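Local coordinates for designed helical repeat protein (Synthetic construct, PDB 5CWG) that is a de novo designed scaffold of stacked helix pairs with no known natural function, made to explore repeat-protein architecture, at residues A[8-13]-A[34-39]; A[19-25]-A[71-77]. All blocks are in the same frame, centred on the assembly; numbering follows the deposited sequence. Where two conformers were deposited one is given.

Both contacts start from helix 3-23, the first of the chain. Contact 1 joins its residues 8-13 to 34-39 of helix 27-47, the next helix along, whereas contact 2 joins its C-terminal end, residues 19-25, to residues 71-77: the end of helix 53-73, the turn after it and the first residue of helix 77-98. The centres lie about 17 Å apart and the nearest atoms about 7 Å, so the two do not touch. Along the chain the segments alternate: 34-39 falls between 19-25 and 71-77. Contact 1 thus closes a pair of sequence neighbours, and contact 2 ties helix 3-23 to the second helix onward, the two directions of packing from which a stacked helical repeat is built.

Contact 1 (A[8-13]-A[34-39])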
loop_
_atom_site.group_PDB
_atom_site.type_symbol
_atom_site.label_atom_id
_atom_site.label_comp_id
_atom_site.label_asym_id
_atom_site.label_seq_id
_atom_site.Cartn_x
_atom_site.Cartn_y
_atom_site.Cartn_z
ATOM N N LEU A 8 -4.545 18.542 -0.690
ATOM C CA LEU A 8 -4.033 17.268 -0.223
ATOM C C LEU A 8 -2.528 17.173 -0.453
ATOM O O LEU A 8 -1.775 16.708 0.408
ATOM C CB LEU A 8 -4.752 16.139 -0.933
ATOM C CG LEU A 8 -4.363 14.728 -0.544
ATOM C CD1 LEU A 8 -4.612 14.495 0.938
ATOM C CD2 LEU A 8 -5.096 13.702 -1.362
ATOM N N ARG A 9 -2.064 17.582 -1.628
ATOM C CA ARG A 9 -0.642 17.572 -1.909
ATOM C C ARG A 9 0.085 18.450 -0.894
ATOM O O ARG A 9 1.149 18.075 -0.390
ATOM C CB ARG A 9 -0.356 18.049 -3.326
ATOM C CG ARG A 9 1.127 18.047 -3.597
ATOM C CD ARG A 9 1.472 18.398 -4.975
ATOM N NE ARG A 9 1.094 19.769 -5.225
ATOM C CZ ARG A 9 1.364 20.402 -6.356
ATOM N NH1 ARG A 9 2.021 19.770 -7.326
ATOM N NH2 ARG A 9 0.974 21.662 -6.519
ATOM N N GLU A 10 -0.437 19.642 -0.634
ATOM C CA GLU A 10 0.220 20.535 0.321
ATOM C C GLU A 10 0.289 19.912 1.708
ATOM O O GLU A 10 1.307 20.067 2.375
ATOM C CB GLU A 10 -0.441 21.911 0.359
ATOM C CG GLU A 10 -0.175 22.760 -0.883
ATOM C CD GLU A 10 1.312 22.813 -1.249
ATOM O OE1 GLU A 10 1.667 22.593 -2.429
ATOM O OE2 GLU A 10 2.133 23.053 -0.329
ATOM N N ARG A 11 -0.754 19.172 2.111
ATOM C CA ARG A 11 -0.747 18.491 3.405
ATOM C C ARG A 11 0.354 17.452 3.433
ATOM O O ARG A 11 1.091 17.334 4.429
ATOM C CB ARG A 11 -2.102 17.826 3.687
ATOM C CG ARG A 11 -3.192 18.816 4.067
ATOM C CD ARG A 11 -4.431 18.145 4.695
ATOM N NE ARG A 11 -5.221 17.346 3.767
ATOM C CZ ARG A 11 -6.185 17.829 2.987
ATOM N NH1 ARG A 11 -6.456 19.126 2.993
ATOM N NH2 ARG A 11 -6.869 17.016 2.178
ATOM N N LEU A 12 0.501 16.692 2.353
ATOM C CA LEU A 12 1.570 15.693 2.296
ATOM C C LEU A 12 2.950 16.338 2.353
ATOM O O LEU A 12 3.832 15.875 3.078
ATOM C CB LEU A 12 1.429 14.846 1.047
ATOM C CG LEU A 12 2.524 13.762 0.945
ATOM C CD1 LEU A 12 2.375 12.708 2.060
ATOM C CD2 LEU A 12 2.494 13.111 -0.425
ATOM N N VAL A 13 3.156 17.401 1.591
ATOM C CA VAL A 13 4.439 18.074 1.579
ATOM C C VAL A 13 4.814 18.501 3.005
ATOM O O VAL A 13 5.949 18.305 3.461
ATOM C CB VAL A 13 4.449 19.274 0.639
ATOM C CG1 VAL A 13 5.714 20.094 0.821
ATOM C CG2 VAL A 13 4.374 18.801 -0.793
ATOM N N ALA A 34 8.044 14.406 -1.670
ATOM C CA ALA A 34 6.603 14.466 -1.392
ATOM C C ALA A 34 5.809 14.834 -2.650
ATOM O O ALA A 34 4.765 14.251 -2.924
ATOM C CB ALA A 34 6.320 15.443 -0.277
ATOM N N ARG A 35 6.294 15.846 -3.358
ATOM C CA ARG A 35 5.632 16.267 -4.590
ATOM C C ARG A 35 5.612 15.170 -5.634
ATOM O O ARG A 35 4.585 14.923 -6.248
ATOM C CB ARG A 35 6.295 17.528 -5.119
ATOM C CG ARG A 35 6.050 18.741 -4.268
ATOM C CD ARG A 35 6.904 19.945 -4.626
ATOM N NE ARG A 35 6.476 21.136 -3.895
ATOM C CZ ARG A 35 7.148 22.274 -3.822
ATOM N NH1 ARG A 35 8.342 22.393 -4.389
ATOM N NH2 ARG A 35 6.635 23.279 -3.132
ATOM N N GLU A 36 6.742 14.509 -5.814
ATOM C CA GLU A 36 6.808 13.446 -6.798
ATOM C C GLU A 36 5.998 12.227 -6.360
ATOM O O GLU A 36 5.337 11.573 -7.189
ATOM C CB GLU A 36 8.268 13.098 -7.097
ATOM C CG GLU A 36 8.948 14.235 -7.848
ATOM C CD GLU A 36 10.369 13.933 -8.290
ATOM O OE1 GLU A 36 11.012 13.031 -7.719
ATOM O OE2 GLU A 36 10.841 14.624 -9.201
ATOM N N ALA A 37 5.973 11.946 -5.055
ATOM C CA ALA A 37 5.175 10.854 -4.537
ATOM C C ALA A 37 3.687 11.129 -4.790
ATOM O O ALA A 37 2.939 10.241 -5.196
ATOM C CB ALA A 37 5.421 10.665 -3.052
ATOM N N PHE A 38 3.276 12.368 -4.539
ATOM C CA PHE A 38 1.886 12.742 -4.768
ATOM C C PHE A 38 1.496 12.537 -6.227
ATOM O O PHE A 38 0.448 11.962 -6.537
ATOM C CB PHE A 38 1.614 14.180 -4.334
ATOM C CG PHE A 38 0.183 14.554 -4.524
ATOM C CD1 PHE A 38 -0.271 15.113 -5.712
ATOM C CD2 PHE A 38 -0.737 14.299 -3.533
ATOM C CE1 PHE A 38 -1.613 15.386 -5.908
ATOM C CE2 PHE A 38 -2.051 14.588 -3.721
ATOM C CZ PHE A 38 -2.491 15.127 -4.906
ATOM N N GLU A 39 2.326 13.016 -7.137
ATOM C CA GLU A 39 1.988 12.900 -8.543
ATOM C C GLU A 39 1.950 11.448 -8.974
ATOM O O GLU A 39 1.081 11.060 -9.765
ATOM C CB GLU A 39 2.951 13.702 -9.393
ATOM C CG GLU A 39 2.834 15.164 -9.128
ATOM C CD GLU A 39 1.406 15.704 -9.282
ATOM O OE1 GLU A 39 0.623 15.184 -10.117
ATOM O OE2 GLU A 39 1.064 16.665 -8.579
HETATM O O HOH W 1 3.721 21.480 -3.636
#
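R9 lays its aliphatic stem over the ring of F38: R9 CB stands 3.6 Å from the centroid of the F38 ring and only 5° off its normal, a CH-pi contact squarely on the face. The two residues belong to a helical hairpin in which helix 3-23 packs against the following helix 27-47; the local axes approach to 9.1 Å at 139°, and so run roughly antiparallel. With CG anti to the backbone N, the R9 chain continues across the ring: R9 CG lies against F38 CG, and R9 CD reaches F38 CD1 before the chain bends at chi3. Beyond the bend R9 NH1 makes a long salt bridge, 3.5 Å, to E39 OE2 in the conformer given, the guanidinium turned 78° from the carboxylate plane; in that conformer E39 OE1 pairs with R42.

L8 comes to F38 at the rim instead, with L8 CD2 lying near the ring plane 4.0 Å from F38 CE2. Face and edge of the phenyl group are therefore both engaged by helix 3-23, and I60 of helix 53-73 also touches it, which places the ring in the buried layer between three helices.

Further along, where A34 offers only a methyl group, the CA atoms of V13 and A34 come within 5.2 Å, consistent with close backbone approach, and A34 CB rests on V13 CA. L12 reaches past this point with CD2, which lies 3.6 Å from A34 O and also borders F38 CB; L12 also touches I63 of helix 53-73. At the outer margin V13 CG2 meets R35 CG, whose extended chain carries NE out to a bridging water: R35 NE donates to the water, and the water donates to E10 OE1 at 2.6 Å.

Contact 2 (A[19-25]-A[71-77]); sequences NAKRKGD and QREGYDI
D25 and K23 each make a direct hydrogen bond to the other segment. D25 OD2 accepts from I77 N at 2.9 Å and 167°, a nearly straight bond in which the donor arrives almost along the C-O axis. K23 NZ donates to Y75 O at 2.8 Å, standing above the carbonyl plane, 66° out of it, rather than on a lone pair. The K23 chain leaves with CG between the backbone N and the carbonyl carbon and bends at chi3, which carries CD across I77 before NZ turns to the loop. With an alanine at K23, Y75 O would probably lose this donor, Q71 O its water-mediated link, and I77 the cover of the K23 chain.

Each segment holds a helix C-terminus: helix 3-23 finishes in a Schellman motif at G24, and helix 53-73 breaks at G74, where phi is also positive. D76 then N-caps helix 77-98, its OD2 accepting from E79 N. The contact sets the end of helix 3-23 against the turn between helices 53-73 and 77-98 of this helical repeat protein.

Flat polar groups overlap at the outer side. In the conformers given, the Q71 amide lies over the R22 guanidinium, the planes 30° apart, with Q71 NE2 3.4 Å from R22 CZ.

I77 carries apolar packing: I77 CG1 rests 3.8 Å from A20 CA, and CD1 comes to N19 CB.

Among the waters, one donates to N19 OD1 and, in the conformer given, Q71 OE1; another accepts from K23 NZ and donates to Q71 O; a third donates to D25 OD1 and D76 OD1, bridging two like-charged carboxylates.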
loop_
_atom_site.group_PDB
_atom_site.type_symbol
_atom_site.label_atom_id
_atom_site.label_comp_id
_atom_site.label_asym_id
_atom_site.label_seq_id
_atom_site.Cartn_x
_atom_site.Cartn_y
_atom_site.Cartn_z
ATOM N N ASN A 19 8.841 15.799 9.033
ATOM C CA ASN A 19 9.497 14.591 9.498
ATOM C C ASN A 19 10.971 14.581 9.145
ATOM O O ASN A 19 11.806 14.152 9.951
ATOM C CB ASN A 19 8.772 13.344 9.003
ATOM C CG ASN A 19 7.591 12.987 9.885
ATOM O OD1 ASN A 19 7.746 12.283 10.882
ATOM N ND2 ASN A 19 6.423 13.482 9.533
ATOM N N ALA A 20 11.295 15.063 7.956
ATOM C CA ALA A 20 12.699 15.184 7.581
ATOM C C ALA A 20 13.407 16.170 8.523
ATOM O O ALA A 20 14.489 15.891 9.018
ATOM C CB ALA A 20 12.817 15.642 6.149
ATOM N N LYS A 21 12.783 17.305 8.784
ATOM C CA LYS A 21 13.356 18.309 9.668
ATOM C C LYS A 21 13.585 17.731 11.076
ATOM O O LYS A 21 14.605 18.002 11.703
ATOM C CB LYS A 21 12.424 19.538 9.744
ATOM C CG LYS A 21 13.024 20.746 10.435
ATOM C CD LYS A 21 12.058 21.935 10.466
ATOM C CE LYS A 21 12.675 23.144 11.178
ATOM N NZ LYS A 21 11.752 24.326 11.217
ATOM N N ARG A 22 12.629 16.943 11.560
ATOM C CA ARG A 22 12.713 16.352 12.896
ATOM C C ARG A 22 13.995 15.548 13.081
ATOM O O ARG A 22 14.644 15.641 14.135
ATOM C CB ARG A 22 11.486 15.466 13.167
ATOM C CG ARG A 22 11.548 14.574 14.410
ATOM C CD ARG A 22 10.930 15.219 15.628
ATOM N NE ARG A 22 10.960 14.296 16.764
ATOM C CZ ARG A 22 10.002 13.419 17.054
ATOM N NH1 ARG A 22 8.905 13.341 16.314
ATOM N NH2 ARG A 22 10.136 12.624 18.106
ATOM N N LYS A 23 14.377 14.769 12.068
ATOM C CA LYS A 23 15.539 13.899 12.197
ATOM C C LYS A 23 16.768 14.376 11.443
ATOM O O LYS A 23 17.756 13.676 11.399
ATOM C CB LYS A 23 15.179 12.450 11.875
ATOM C CG LYS A 23 14.771 12.187 10.482
ATOM C CD LYS A 23 14.544 10.682 10.245
ATOM C CE LYS A 23 15.835 9.931 10.032
ATOM N NZ LYS A 23 15.625 8.465 9.970
ATOM N N GLY A 24 16.732 15.589 10.911
ATOM C CA GLY A 24 17.862 16.138 10.200
ATOM C C GLY A 24 18.082 15.599 8.791
ATOM O O GLY A 24 19.158 15.754 8.261
ATOM N N ASP A 25 17.076 14.977 8.176
ATOM C CA ASP A 25 17.166 14.602 6.766
ATOM C C ASP A 25 16.963 15.872 5.922
ATOM O O ASP A 25 16.358 16.849 6.364
ATOM C CB ASP A 25 16.129 13.522 6.424
ATOM C CG ASP A 25 16.510 12.113 6.906
ATOM O OD1 ASP A 25 17.619 11.913 7.453
ATOM O OD2 ASP A 25 15.686 11.176 6.735
ATOM N N GLN A 71 10.530 7.986 10.661
ATOM C CA GLN A 71 11.154 8.919 11.604
ATOM C C GLN A 71 11.415 8.234 12.952
ATOM O O GLN A 71 12.433 8.479 13.595
ATOM C CB GLN A 71 10.267 10.161 11.767
ATOM C CG GLN A 71 10.809 11.204 12.728
ATOM C CD GLN A 71 10.475 10.857 14.192
ATOM O OE1 GLN A 71 9.355 10.441 14.486
ATOM N NE2 GLN A 71 11.446 11.010 15.100
ATOM N N ARG A 72 10.508 7.360 13.366
ATOM C CA ARG A 72 10.691 6.640 14.630
ATOM C C ARG A 72 11.678 5.504 14.557
ATOM O O ARG A 72 12.296 5.138 15.571
ATOM C CB ARG A 72 9.352 6.062 15.038
ATOM C CG ARG A 72 8.402 7.127 15.506
ATOM C CD ARG A 72 7.233 6.492 16.175
ATOM N NE ARG A 72 6.352 5.891 15.200
ATOM C CZ ARG A 72 5.348 6.552 14.623
ATOM N NH1 ARG A 72 5.125 7.820 14.917
ATOM N NH2 ARG A 72 4.574 5.954 13.753
ATOM N N GLU A 73 11.824 4.911 13.378
ATOM C CA GLU A 73 12.498 3.620 13.252
ATOM C C GLU A 73 13.827 3.649 12.519
ATOM O O GLU A 73 14.425 2.595 12.298
ATOM C CB GLU A 73 11.559 2.604 12.595
ATOM C CG GLU A 73 10.286 2.312 13.358
ATOM C CD GLU A 73 10.522 1.701 14.721
ATOM O OE1 GLU A 73 11.599 1.108 14.965
ATOM O OE2 GLU A 73 9.626 1.877 15.577
ATOM N N GLY A 74 14.302 4.831 12.162
ATOM C CA GLY A 74 15.628 4.961 11.565
ATOM C C GLY A 74 15.702 4.791 10.060
ATOM O O GLY A 74 16.710 4.310 9.542
ATOM N N TYR A 75 14.658 5.197 9.343
ATOM C CA TYR A 75 14.660 5.123 7.888
ATOM C C TYR A 75 14.712 6.511 7.283
ATOM O O TYR A 75 14.151 7.464 7.808
ATOM C CB TYR A 75 13.420 4.392 7.394
ATOM C CG TYR A 75 13.372 2.930 7.742
ATOM C CD1 TYR A 75 13.056 2.508 9.031
ATOM C CD2 TYR A 75 13.690 1.965 6.801
ATOM C CE1 TYR A 75 13.042 1.168 9.354
ATOM C CE2 TYR A 75 13.665 0.626 7.106
ATOM C CZ TYR A 75 13.353 0.229 8.401
ATOM O OH TYR A 75 13.330 -1.102 8.758
ATOM N N ASP A 76 15.370 6.603 6.142
ATOM C CA ASP A 76 15.432 7.866 5.420
ATOM C C ASP A 76 14.033 8.302 5.005
ATOM O O ASP A 76 13.270 7.527 4.414
ATOM C CB ASP A 76 16.306 7.712 4.173
ATOM C CG ASP A 76 16.472 9.008 3.427
ATOM O OD1 ASP A 76 17.362 9.788 3.777
ATOM O OD2 ASP A 76 15.687 9.258 2.491
ATOM N N ILE A 77 13.694 9.550 5.295
ATOM C CA ILE A 77 12.331 10.018 5.091
ATOM C C ILE A 77 11.949 10.038 3.611
ATOM O O ILE A 77 10.861 9.623 3.248
ATOM C CB ILE A 77 12.141 11.427 5.700
ATOM C CG1 ILE A 77 12.276 11.416 7.240
ATOM C CG2 ILE A 77 10.805 12.030 5.291
ATOM C CD1 ILE A 77 11.503 10.343 7.955
HETATM O O HOH W 2 6.866 11.177 13.302
HETATM O O HOH W 3 8.302 10.434 17.017
HETATM O O HOH W 4 14.823 7.754 12.618
HETATM O O HOH W 5 18.516 9.553 6.329
#